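Local coordinates for protein methionine-R-sulfoxide reductase (PDB 3MMH) that reduces the R form of free methionine sulfoxide to methionine, binding it in a pocket of its GAF-family domain, at residues F6-K11 with Y15-P20. Numbering follows the deposited sequence.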
ATOM      1  N   PHE A   6       7.947 -18.765   1.050  1.00 20.26           N
ATOM      2  CA  PHE A   6       9.342 -18.447   0.771  1.00 19.96           C
ATOM      3  C   PHE A   6      10.282 -19.365   1.546  1.00 20.61           C
ATOM      4  O   PHE A   6      10.405 -19.258   2.766  1.00 21.96           O
ATOM      5  CB  PHE A   6       9.638 -16.985   1.111  1.00 20.63           C
ATOM      6  CG  PHE A   6       8.432 -16.092   1.047  1.00 17.79           C
ATOM      7  CD1 PHE A   6       8.201 -15.297  -0.063  1.00 19.22           C
ATOM      8  CD2 PHE A   6       7.528 -16.048   2.095  1.00 21.24           C
ATOM      9  CE1 PHE A   6       7.092 -14.474  -0.125  1.00 21.27           C
ATOM     10  CE2 PHE A   6       6.418 -15.228   2.039  1.00 20.92           C
ATOM     11  CZ  PHE A   6       6.200 -14.440   0.926  1.00 18.79           C
ATOM     12  N   SER A   7      10.942 -20.270   0.829  1.00 18.53           N
ATOM     13  CA  SER A   7      12.055 -21.026   1.389  1.00 19.89           C
ATOM     14  C   SER A   7      13.387 -20.412   0.971  1.00 17.59           C
ATOM     15  O   SER A   7      14.285 -20.230   1.794  1.00 20.73           O
ATOM     16  CB  SER A   7      11.989 -22.485   0.932  1.00 24.98           C
ATOM     17  OG  SER A   7      11.939 -22.574  -0.482  1.00 30.90           O
ATOM     18  N   ALA A   8      13.511 -20.094  -0.315  1.00 14.54           N
ATOM     19  CA  ALA A   8      14.815 -19.895  -0.933  1.00 14.12           C
ATOM     20  C   ALA A   8      15.647 -18.906  -0.123  1.00 15.30           C
ATOM     21  O   ALA A   8      15.117 -17.944   0.434  1.00 17.78           O
ATOM     22  CB  ALA A   8      14.649 -19.397  -2.361  1.00 15.66           C
ATOM     23  N   SER A   9      16.952 -19.150  -0.061  1.00 15.30           N
ATOM     24  CA  SER A   9      17.865 -18.274   0.642  1.00 16.24           C
ATOM     25  C   SER A   9      18.783 -17.462  -0.242  1.00 14.00           C
ATOM     26  O   SER A   9      19.531 -16.638   0.246  1.00 15.33           O
ATOM     27  CB  SER A   9      18.718 -19.129   1.601  1.00 20.61           C
ATOM     28  OG  SER A   9      19.452 -20.127   0.850  1.00 27.03           O
ATOM     29  N   ASP A  10      18.707 -17.675  -1.555  1.00 14.19           N
ATOM     30  CA  ASP A  10      19.441 -16.935  -2.561  1.00 13.25           C
ATOM     31  C   ASP A  10      18.468 -16.087  -3.334  1.00 11.16           C
ATOM     32  O   ASP A  10      17.365 -16.514  -3.690  1.00 12.30           O
ATOM     33  CB  ASP A  10      20.079 -17.963  -3.536  1.00 15.64           C
ATOM     34  CG  ASP A  10      20.655 -17.357  -4.764  1.00 17.35           C
ATOM     35  OD1 ASP A  10      21.692 -16.657  -4.597  1.00 18.74           O
ATOM     36  OD2 ASP A  10      20.008 -17.440  -5.831  1.00 17.90           O
ATOM     37  N   LYS A  11      18.903 -14.850  -3.648  1.00 10.97           N
ATOM     38  CA  LYS A  11      18.057 -13.892  -4.317  1.00 11.10           C
ATOM     39  C   LYS A  11      17.401 -14.420  -5.566  1.00 10.03           C
ATOM     40  O   LYS A  11      16.193 -14.323  -5.781  1.00 10.64           O
ATOM     41  CB  LYS A  11      18.867 -12.600  -4.582  1.00 10.97           C
ATOM     42  CG  LYS A  11      18.048 -11.481  -5.230  1.00 12.09           C
ATOM     43  CD  LYS A  11      18.935 -10.448  -5.988  1.00 13.70           C
ATOM     44  CE  LYS A  11      19.920  -9.724  -5.142  1.00 14.25           C
ATOM     45  NZ  LYS A  11      20.595  -8.716  -5.965  1.00 14.25           N
ATOM     46  N   TYR A  15      13.349 -15.152  -6.374  1.00  9.53           N
ATOM     47  CA  TYR A  15      12.521 -14.641  -7.464  1.00  8.84           C
ATOM     48  C   TYR A  15      11.857 -15.770  -8.182  1.00 10.81           C
ATOM     49  O   TYR A  15      10.691 -15.686  -8.563  1.00 10.41           O
ATOM     50  CB  TYR A  15      13.358 -13.818  -8.456  1.00  9.76           C
ATOM     51  CG  TYR A  15      13.606 -12.379  -8.057  1.00  9.38           C
ATOM     52  CD1 TYR A  15      12.538 -11.486  -8.078  1.00  9.48           C
ATOM     53  CD2 TYR A  15      14.851 -11.898  -7.765  1.00  9.60           C
ATOM     54  CE1 TYR A  15      12.748 -10.143  -7.816  1.00  9.66           C
ATOM     55  CE2 TYR A  15      15.074 -10.548  -7.499  1.00  9.89           C
ATOM     56  CZ  TYR A  15      14.004  -9.677  -7.518  1.00  9.77           C
ATOM     57  OH  TYR A  15      14.177  -8.333  -7.309  1.00 10.19           O
ATOM     58  N   ARG A  16      12.573 -16.847  -8.530  1.00 10.77           N
ATOM     59  CA  ARG A  16      11.963 -17.947  -9.251  1.00 11.20           C
ATOM     60  C   ARG A  16      10.826 -18.592  -8.475  1.00 11.57           C
ATOM     61  O   ARG A  16       9.862 -19.076  -9.053  1.00 13.25           O
ATOM     62  CB  ARG A  16      13.030 -18.991  -9.618  1.00 13.30           C
ATOM     63  CG  ARG A  16      14.032 -18.483 -10.614  1.00 14.43           C
ATOM     64  CD  ARG A  16      14.959 -19.509 -11.203  1.00 18.37           C
ATOM     65  NE  ARG A  16      15.893 -20.048 -10.246  1.00 23.61           N
ATOM     66  CZ  ARG A  16      17.147 -19.632 -10.054  1.00 28.01           C
ATOM     67  NH1 ARG A  16      17.598 -18.581 -10.709  1.00 29.75           N
ATOM     68  NH2 ARG A  16      17.936 -20.254  -9.151  1.00 33.51           N
ATOM     69  N   GLU A  17      10.960 -18.620  -7.156  1.00 12.35           N
ATOM     70  CA  GLU A  17       9.922 -19.106  -6.263  1.00 13.54           C
ATOM     71  C   GLU A  17       8.727 -18.221  -6.149  1.00 12.45           C
ATOM     72  O   GLU A  17       7.594 -18.687  -6.153  1.00 13.84           O
ATOM     73  CB  GLU A  17      10.519 -19.415  -4.877  1.00 14.11           C
ATOM     74  CG  GLU A  17       9.654 -20.034  -3.877  1.00 16.42           C
ATOM     75  CD  GLU A  17      10.316 -20.359  -2.567  1.00 18.42           C
ATOM     76  OE1 GLU A  17      11.405 -19.909  -2.308  1.00 20.23           O
ATOM     77  OE2 GLU A  17       9.714 -21.072  -1.734  1.00 24.92           O
ATOM     78  N   VAL A  18       8.958 -16.908  -6.092  1.00 11.40           N
ATOM     79  CA  VAL A  18       7.958 -15.957  -5.745  0.60 12.21           C
ATOM     80  C   VAL A  18       7.197 -15.406  -6.964  1.00 11.28           C
ATOM     81  O   VAL A  18       5.997 -15.151  -6.864  1.00 11.92           O
ATOM     82  CB  VAL A  18       8.586 -14.874  -4.944  0.60 15.26           C
ATOM     83  CG1 VAL A  18       7.662 -13.591  -4.804  0.60 14.78           C
ATOM     84  CG2 VAL A  18       8.886 -15.435  -3.562  0.60 16.57           C
ATOM     85  N   LEU A  19       7.861 -15.190  -8.105  1.00 11.16           N
ATOM     86  CA  LEU A  19       7.123 -14.616  -9.258  1.00 11.39           C
ATOM     87  C   LEU A  19       5.912 -15.454  -9.626  1.00 10.93           C
ATOM     88  O   LEU A  19       4.864 -14.868  -9.895  1.00 10.77           O
ATOM     89  CB  LEU A  19       8.006 -14.434 -10.483  1.00 12.90           C
ATOM     90  CG  LEU A  19       8.598 -13.075 -10.699  1.00 21.55           C
ATOM     91  CD1 LEU A  19       9.205 -12.431  -9.601  1.00 24.36           C
ATOM     92  CD2 LEU A  19       9.460 -13.094 -11.928  1.00 23.71           C
ATOM     93  N   PRO A  20       5.941 -16.803  -9.664  1.00 10.34           N
ATOM     94  CA  PRO A  20       4.757 -17.544 -10.052  1.00 11.11           C
ATOM     95  C   PRO A  20       3.685 -17.386  -9.011  1.00 10.97           C
ATOM     96  O   PRO A  20       2.486 -17.430  -9.352  1.00 11.66           O
ATOM     97  CB  PRO A  20       5.260 -18.997 -10.141  1.00 13.45           C
ATOM     98  CG  PRO A  20       6.748 -18.839 -10.347  1.00 15.15           C
ATOM     99  CD  PRO A  20       7.140 -17.643  -9.635  1.00 11.76           C
TER
HETATM  100  O   HOH W   1      20.472 -19.222  -7.526  1.00 42.89           O
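Glu-17 grips the loop ahead of its own helix, at Ser-7 and Ala-8, with both carboxylate oxygens. Its OE1 accepts a hydrogen bond from Ala-8 N at 2.9 Å, nearly straight at 165° and on the syn lone pair, while OE2 takes Ser-7 N at 3.0 Å. The Ser-7 hydroxyl also donates to OE2, with OG 3.0 Å from that oxygen. Ser-7 N and OG arrive from opposite faces of the carboxylate plane, so they straddle OE2; with His-5 ND1 as a further partner, three groups bind OE2, which would probably stabilise the carboxylate in its charged form. The reach follows from the torsions: CG stands anti to the backbone N (chi1 -174°) and the chain runs on extended, carrying the carboxylate out to two successive loop amides.

On the next residue of the helix, Val-18 CG2 meets the edge of the Phe-6 ring, 3.6 Å from Phe-6 CD1. At the other end of the loop, Lys-11 O accepts the helical bond from Tyr-15 N, and the two side chains run alongside each other, Lys-11 CG lying 3.9 Å from Tyr-15 CE2. A water molecule donates to Asp-10 OD2 and accepts a longer bond from Arg-16 NH2, 3.2 Å away. Asp-10 is the N-cap residue, its OD2 accepting from Ala-13 N, and Glu-17 binds the amides preceding that cap.

The contact thus ties the N-terminal loop back onto helix 11-27. Asp-145 of helix 143-165 takes Lys-11 NZ in a salt bridge through OD2 and Tyr-15 OH in a hydrogen bond through OD1; Asp-142 also pairs with the lysine. Phe-6 and Val-18 pack against helix 32-47, placing the contact among helices, its centre about 17 Å from that of the chain.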